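Local atomic coordinates of type IV pilus biogenesis factor PilY1 (Pseudomonas aeruginosa, PDB entry 3HX6), a protein that primes type IV pilus assembly and takes part in twitching motility and host-cell adhesion, with calcium binding and release apparently regulating pilus retraction. Residues A365-G370 with Y435-V440; Q395-Q400 with R413-N418. The protein carries 3 engineered substitutions. All blocks are in the same frame, centred on the assembly; numbering follows the deposited sequence.

Interaction 1: A365-G370 with Y435-V440; sequences AQTLYG and YLDFMV
A365 meets M439 where the chain has just turned out of the second strand: A365 CB lies 3.7 Å from M439 SD, in a side chain extended beyond CG. At Q366 the backbone does the work: Q366 O accepts from F438 N at 2.7 Å with an N-H...O angle of 169°, while a water joins Q366 N to F438 O. F438 centres an inverse gamma turn, and its ring meets Q366 O, T367 C and L368 CB, the last 3.6 Å from F438 CZ. T367 faces D437 in a non-hydrogen-bonded pair. With OG1 beside its own backbone N (chi1 -49°), T367 brings that hydroxyl to 2.5 Å from D437 OD1; Q326 is a second possible acceptor for the same proton, and R389 forms a salt bridge with D437. L368 and L436 exchange two backbone hydrogen bonds, L368 N to L436 O and L436 N to L368 O, each 2.8 Å. Y369 brings CD2 to within 3.6 Å of Y435 CB, while its OH is bonded to Q326 and R389. Strands 367-373 and 433-437 are thus paired inside a mixed sheet: strand 343-348 flanks the first, strand 392-405 the second, and L462 and L483 of strands 459-466 and 477-483 cover the leucine face.

Interaction 2: Q395-Q400 with R413-N418; sequences QTLDLQ and RIASQN
Segments 395-400 and 413-418 run antiparallel, the axes of 395-400 and 413-415 approaching to 4.6 Å at 154°, and the register slips by one residue between the L397-A415 and L399-I414 pairs, where D398 and L399 both face I414 in a classic beta bulge. I414 O takes D398 N at 2.9 Å and L399 N only weakly, whereas I414 N donates to L399 O at 2.8 Å. Before the bulge, near the start of the first segment, T396 O accepts from S416 N, and the S416 hydroxyl replaces a backbone carbonyl as partner of T396 N: OG, held between the serine's own N and carbonyl carbon (chi1 56°), receives that N-H at 2.8 Å. On the other end, R413 and Q400 form a polar pair. The arginine, extended from CG to NE, presents its side edge, and NE and NH2 each lie 2.9 Å from Q400 OE1, which sits in the guanidinium plane; amide and guanidinium are nearly coplanar, 25° apart. L399 and I414 lie side by side on the opposite face of the sheet, their CD1 atoms a tight 3.4 Å apart, and Y510 packs against both. On the R413 face, L397 CD2 rests on A415 CB at 3.8 Å. R413 also reaches E447 and Y481 through NH1 and makes a cation-pi contact with W479. Two donors converging on one amide oxygen should fix the turn of the Q400 carboxamide, while the salt bridge to E447 probably balances the arginine's charge, and W479 and Y481 let R413 join the hairpin to strand 477-483.

The two contacts have centres 11 Å apart and belong to one mixed sheet of the C-terminal domain of PilY1. Along the chain they are nested: strand 367-373 comes first, then the hairpin of strands 392-405 and 408-415 that holds interaction 2, and finally strand 433-437, which returns to close interaction 1. In the sheet, strand 433-437 is inserted between strands 367-373 and 392-405, running parallel to the latter. The contacts touch there: Y435 O lies 3.0 Å from Q395 N, a probable hydrogen bond, and L436 CD1 packs against Q395 O and T396 CA. Strand 433-437, the last of these four, thus joins strand 367-373 to the hairpin that precedes it, making one continuous sheet.

Interaction 1: A365-G370 with Y435-V440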
loop_
_atom_site.group_PDB
_atom_site.type_symbol
_atom_site.label_atom_id
_atom_site.label_comp_id
_atom_site.label_asym_id
_atom_site.label_seq_id
_atom_site.Cartn_x
_atom_site.Cartn_y
_atom_site.Cartn_z
ATOM N N ALA A 365 11.236 -20.864 31.386
ATOM C CA ALA A 365 11.172 -20.094 30.158
ATOM C C ALA A 365 9.922 -20.453 29.373
ATOM O O ALA A 365 9.446 -21.588 29.431
ATOM C CB ALA A 365 12.398 -20.378 29.309
ATOM N N GLN A 366 9.377 -19.468 28.667
ATOM C CA GLN A 366 8.235 -19.702 27.805
ATOM C C GLN A 366 8.924 -20.029 26.482
ATOM O O GLN A 366 10.116 -19.757 26.325
ATOM C CB GLN A 366 7.347 -18.464 27.707
ATOM C CG GLN A 366 6.577 -18.195 28.991
ATOM C CD GLN A 366 5.877 -19.439 29.522
ATOM O OE1 GLN A 366 5.155 -20.124 28.793
ATOM N NE2 GLN A 366 6.089 -19.737 30.796
ATOM N N THR A 367 8.194 -20.583 25.526
ATOM C CA THR A 367 8.842 -21.016 24.301
ATOM C C THR A 367 8.069 -20.780 23.014
ATOM O O THR A 367 6.844 -20.702 23.023
ATOM C CB THR A 367 9.133 -22.541 24.418
ATOM O OG1 THR A 367 9.765 -22.807 25.679
ATOM C CG2 THR A 367 10.016 -23.028 23.288
ATOM N N LEU A 368 8.808 -20.667 21.912
ATOM C CA LEU A 368 8.217 -20.518 20.584
ATOM C C LEU A 368 8.506 -21.849 19.903
ATOM O O LEU A 368 9.653 -22.298 19.882
ATOM C CB LEU A 368 8.885 -19.399 19.784
ATOM C CG LEU A 368 8.212 -19.180 18.419
ATOM C CD1 LEU A 368 6.754 -18.750 18.635
ATOM C CD2 LEU A 368 8.979 -18.115 17.617
ATOM N N TYR A 369 7.472 -22.480 19.358
ATOM C CA TYR A 369 7.629 -23.768 18.696
ATOM C C TYR A 369 7.236 -23.735 17.234
ATOM O O TYR A 369 6.365 -22.968 16.828
ATOM C CB TYR A 369 6.758 -24.845 19.364
ATOM C CG TYR A 369 7.105 -25.156 20.800
ATOM C CD1 TYR A 369 6.453 -24.512 21.848
ATOM C CD2 TYR A 369 8.081 -26.105 21.110
ATOM C CE1 TYR A 369 6.760 -24.804 23.174
ATOM C CE2 TYR A 369 8.402 -26.404 22.433
ATOM C CZ TYR A 369 7.738 -25.753 23.459
ATOM O OH TYR A 369 8.048 -26.040 24.765
ATOM N N GLY A 370 7.882 -24.604 16.464
ATOM C CA GLY A 370 7.587 -24.760 15.055
ATOM C C GLY A 370 7.438 -26.264 14.878
ATOM O O GLY A 370 8.434 -26.982 14.845
ATOM N N TYR A 435 12.349 -25.182 18.274
ATOM C CA TYR A 435 11.837 -24.457 19.424
ATOM C C TYR A 435 12.842 -23.390 19.814
ATOM O O TYR A 435 14.026 -23.494 19.511
ATOM C CB TYR A 435 11.550 -25.388 20.610
ATOM C CG TYR A 435 12.766 -25.974 21.300
ATOM C CD1 TYR A 435 13.315 -27.185 20.883
ATOM C CD2 TYR A 435 13.339 -25.335 22.405
ATOM C CE1 TYR A 435 14.404 -27.755 21.556
ATOM C CE2 TYR A 435 14.428 -25.892 23.080
ATOM C CZ TYR A 435 14.952 -27.100 22.651
ATOM O OH TYR A 435 16.021 -27.654 23.314
ATOM N N LEU A 436 12.352 -22.345 20.461
ATOM C CA LEU A 436 13.192 -21.245 20.894
ATOM C C LEU A 436 12.646 -20.781 22.235
ATOM O O LEU A 436 11.537 -20.274 22.298
ATOM C CB LEU A 436 13.113 -20.098 19.876
ATOM C CG LEU A 436 13.774 -18.758 20.225
ATOM C CD1 LEU A 436 15.286 -18.931 20.278
ATOM C CD2 LEU A 436 13.402 -17.705 19.179
ATOM N N ASP A 437 13.405 -20.972 23.308
ATOM C CA ASP A 437 12.945 -20.519 24.613
ATOM C C ASP A 437 13.128 -19.004 24.651
ATOM O O ASP A 437 14.144 -18.476 24.185
ATOM C CB ASP A 437 13.746 -21.179 25.743
ATOM C CG ASP A 437 13.406 -22.656 25.923
ATOM O OD1 ASP A 437 12.226 -22.979 26.171
ATOM O OD2 ASP A 437 14.320 -23.499 25.819
ATOM N N PHE A 438 12.128 -18.304 25.175
ATOM C CA PHE A 438 12.197 -16.854 25.261
ATOM C C PHE A 438 13.100 -16.447 26.419
ATOM O O PHE A 438 12.643 -16.214 27.541
ATOM C CB PHE A 438 10.796 -16.270 25.439
ATOM C CG PHE A 438 9.942 -16.377 24.206
ATOM C CD1 PHE A 438 10.338 -15.775 23.017
ATOM C CD2 PHE A 438 8.750 -17.083 24.233
ATOM C CE1 PHE A 438 9.557 -15.876 21.869
ATOM C CE2 PHE A 438 7.959 -17.193 23.089
ATOM C CZ PHE A 438 8.365 -16.586 21.906
ATOM N N MET A 439 14.393 -16.390 26.128
ATOM C CA MET A 439 15.397 -16.027 27.113
ATOM C C MET A 439 16.717 -15.824 26.390
ATOM O O MET A 439 17.045 -16.562 25.456
ATOM C CB MET A 439 15.547 -17.142 28.159
ATOM C CG MET A 439 16.077 -18.469 27.604
ATOM S SD MET A 439 16.044 -19.794 28.834
ATOM C CE MET A 439 16.770 -21.193 27.909
ATOM N N VAL A 440 17.472 -14.818 26.807
ATOM C CA VAL A 440 18.758 -14.566 26.183
ATOM C C VAL A 440 19.847 -15.245 27.010
ATOM O O VAL A 440 20.146 -14.833 28.121
ATOM C CB VAL A 440 19.034 -13.055 26.068
ATOM C CG1 VAL A 440 18.828 -12.388 27.408
ATOM C CG2 VAL A 440 20.447 -12.825 25.571
HETATM O O HOH W 1 10.624 -16.893 28.938
#

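Interaction 2: Q395-Q400 with R413-N418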
loop_
_atom_site.group_PDB
_atom_site.type_symbol
_atom_site.label_atom_id
_atom_site.label_comp_id
_atom_site.label_asym_id
_atom_site.label_seq_id
_atom_site.Cartn_x
_atom_site.Cartn_y
_atom_site.Cartn_z
ATOM N N GLN A 395 16.964 -23.545 19.057
ATOM C CA GLN A 395 17.504 -22.271 18.599
ATOM C C GLN A 395 17.589 -21.490 19.907
ATOM O O GLN A 395 16.877 -21.800 20.869
ATOM C CB GLN A 395 16.557 -21.558 17.625
ATOM C CG GLN A 395 16.205 -22.329 16.346
ATOM C CD GLN A 395 17.369 -22.491 15.373
ATOM O OE1 GLN A 395 17.251 -23.198 14.364
ATOM N NE2 GLN A 395 18.491 -21.839 15.662
ATOM N N THR A 396 18.456 -20.489 19.960
ATOM C CA THR A 396 18.596 -19.705 21.176
ATOM C C THR A 396 18.743 -18.226 20.873
ATOM O O THR A 396 19.118 -17.842 19.768
ATOM C CB THR A 396 19.846 -20.148 21.979
ATOM O OG1 THR A 396 20.973 -20.222 21.096
ATOM C CG2 THR A 396 19.627 -21.516 22.622
ATOM N N LEU A 397 18.409 -17.397 21.850
ATOM C CA LEU A 397 18.597 -15.964 21.708
ATOM C C LEU A 397 19.965 -15.858 22.364
ATOM O O LEU A 397 20.102 -16.063 23.570
ATOM C CB LEU A 397 17.527 -15.202 22.482
ATOM C CG LEU A 397 16.155 -15.302 21.807
ATOM C CD1 LEU A 397 15.139 -14.468 22.568
ATOM C CD2 LEU A 397 16.272 -14.817 20.359
ATOM N N ASP A 398 20.978 -15.572 21.557
ATOM C CA ASP A 398 22.348 -15.538 22.042
ATOM C C ASP A 398 22.951 -14.220 22.455
ATOM O O ASP A 398 24.004 -14.201 23.086
ATOM C CB ASP A 398 23.263 -16.180 21.003
ATOM C CG ASP A 398 22.872 -17.603 20.700
ATOM O OD1 ASP A 398 22.294 -18.252 21.595
ATOM O OD2 ASP A 398 23.141 -18.073 19.578
ATOM N N LEU A 399 22.300 -13.118 22.117
ATOM C CA LEU A 399 22.874 -11.838 22.461
ATOM C C LEU A 399 21.872 -10.698 22.475
ATOM O O LEU A 399 20.992 -10.611 21.619
ATOM C CB LEU A 399 24.002 -11.530 21.466
ATOM C CG LEU A 399 24.889 -10.286 21.577
ATOM C CD1 LEU A 399 24.110 -9.032 21.233
ATOM C CD2 LEU A 399 25.468 -10.215 22.980
ATOM N N GLN A 400 21.997 -9.849 23.485
ATOM C CA GLN A 400 21.178 -8.659 23.591
ATOM C C GLN A 400 22.199 -7.547 23.675
ATOM O O GLN A 400 23.151 -7.637 24.446
ATOM C CB GLN A 400 20.322 -8.635 24.851
ATOM C CG GLN A 400 19.541 -7.328 24.959
ATOM C CD GLN A 400 18.563 -7.313 26.109
ATOM O OE1 GLN A 400 17.742 -8.215 26.246
ATOM N NE2 GLN A 400 18.635 -6.275 26.934
ATOM N N ARG A 413 18.359 -8.076 19.762
ATOM C CA ARG A 413 18.725 -9.417 20.157
ATOM C C ARG A 413 19.075 -10.183 18.897
ATOM O O ARG A 413 18.510 -9.932 17.830
ATOM C CB ARG A 413 17.577 -10.097 20.900
ATOM C CG ARG A 413 17.442 -9.635 22.337
ATOM C CD ARG A 413 16.295 -10.320 23.070
ATOM N NE ARG A 413 16.211 -9.858 24.453
ATOM C CZ ARG A 413 15.230 -10.179 25.288
ATOM N NH1 ARG A 413 14.242 -10.964 24.878
ATOM N NH2 ARG A 413 15.241 -9.721 26.533
ATOM N N ILE A 414 20.041 -11.083 19.017
ATOM C CA ILE A 414 20.460 -11.905 17.893
ATOM C C ILE A 414 20.153 -13.347 18.242
ATOM O O ILE A 414 20.412 -13.798 19.358
ATOM C CB ILE A 414 21.978 -11.761 17.602
ATOM C CG1 ILE A 414 22.263 -10.366 17.036
ATOM C CG2 ILE A 414 22.439 -12.826 16.613
ATOM C CD1 ILE A 414 22.903 -9.449 18.045
ATOM N N ALA A 415 19.583 -14.062 17.283
ATOM C CA ALA A 415 19.226 -15.454 17.482
ATOM C C ALA A 415 20.209 -16.343 16.741
ATOM O O ALA A 415 20.879 -15.897 15.811
ATOM C CB ALA A 415 17.809 -15.704 16.963
ATOM N N SER A 416 20.283 -17.600 17.163
ATOM C CA SER A 416 21.147 -18.586 16.528
ATOM C C SER A 416 20.557 -18.881 15.156
ATOM O O SER A 416 19.449 -18.430 14.836
ATOM C CB SER A 416 21.178 -19.871 17.358
ATOM O OG SER A 416 19.865 -20.379 17.561
ATOM N N GLN A 417 21.288 -19.646 14.351
ATOM C CA GLN A 417 20.833 -19.988 13.010
ATOM C C GLN A 417 21.150 -21.450 12.706
ATOM O O GLN A 417 21.793 -21.769 11.710
ATOM C CB GLN A 417 21.514 -19.072 11.991
ATOM C CG GLN A 417 21.012 -19.208 10.564
ATOM C CD GLN A 417 21.641 -18.176 9.645
ATOM O OE1 GLN A 417 20.969 -17.271 9.149
ATOM N NE2 GLN A 417 22.934 -18.302 9.425
ATOM N N ASN A 418 20.688 -22.333 13.579
ATOM C CA ASN A 418 20.926 -23.758 13.427
ATOM C C ASN A 418 19.988 -24.331 12.382
ATOM O O ASN A 418 18.798 -24.016 12.359
ATOM C CB ASN A 418 20.705 -24.455 14.762
ATOM C CG ASN A 418 21.499 -23.817 15.877
ATOM O OD1 ASN A 418 21.015 -23.678 17.001
ATOM N ND2 ASN A 418 22.732 -23.425 15.573
#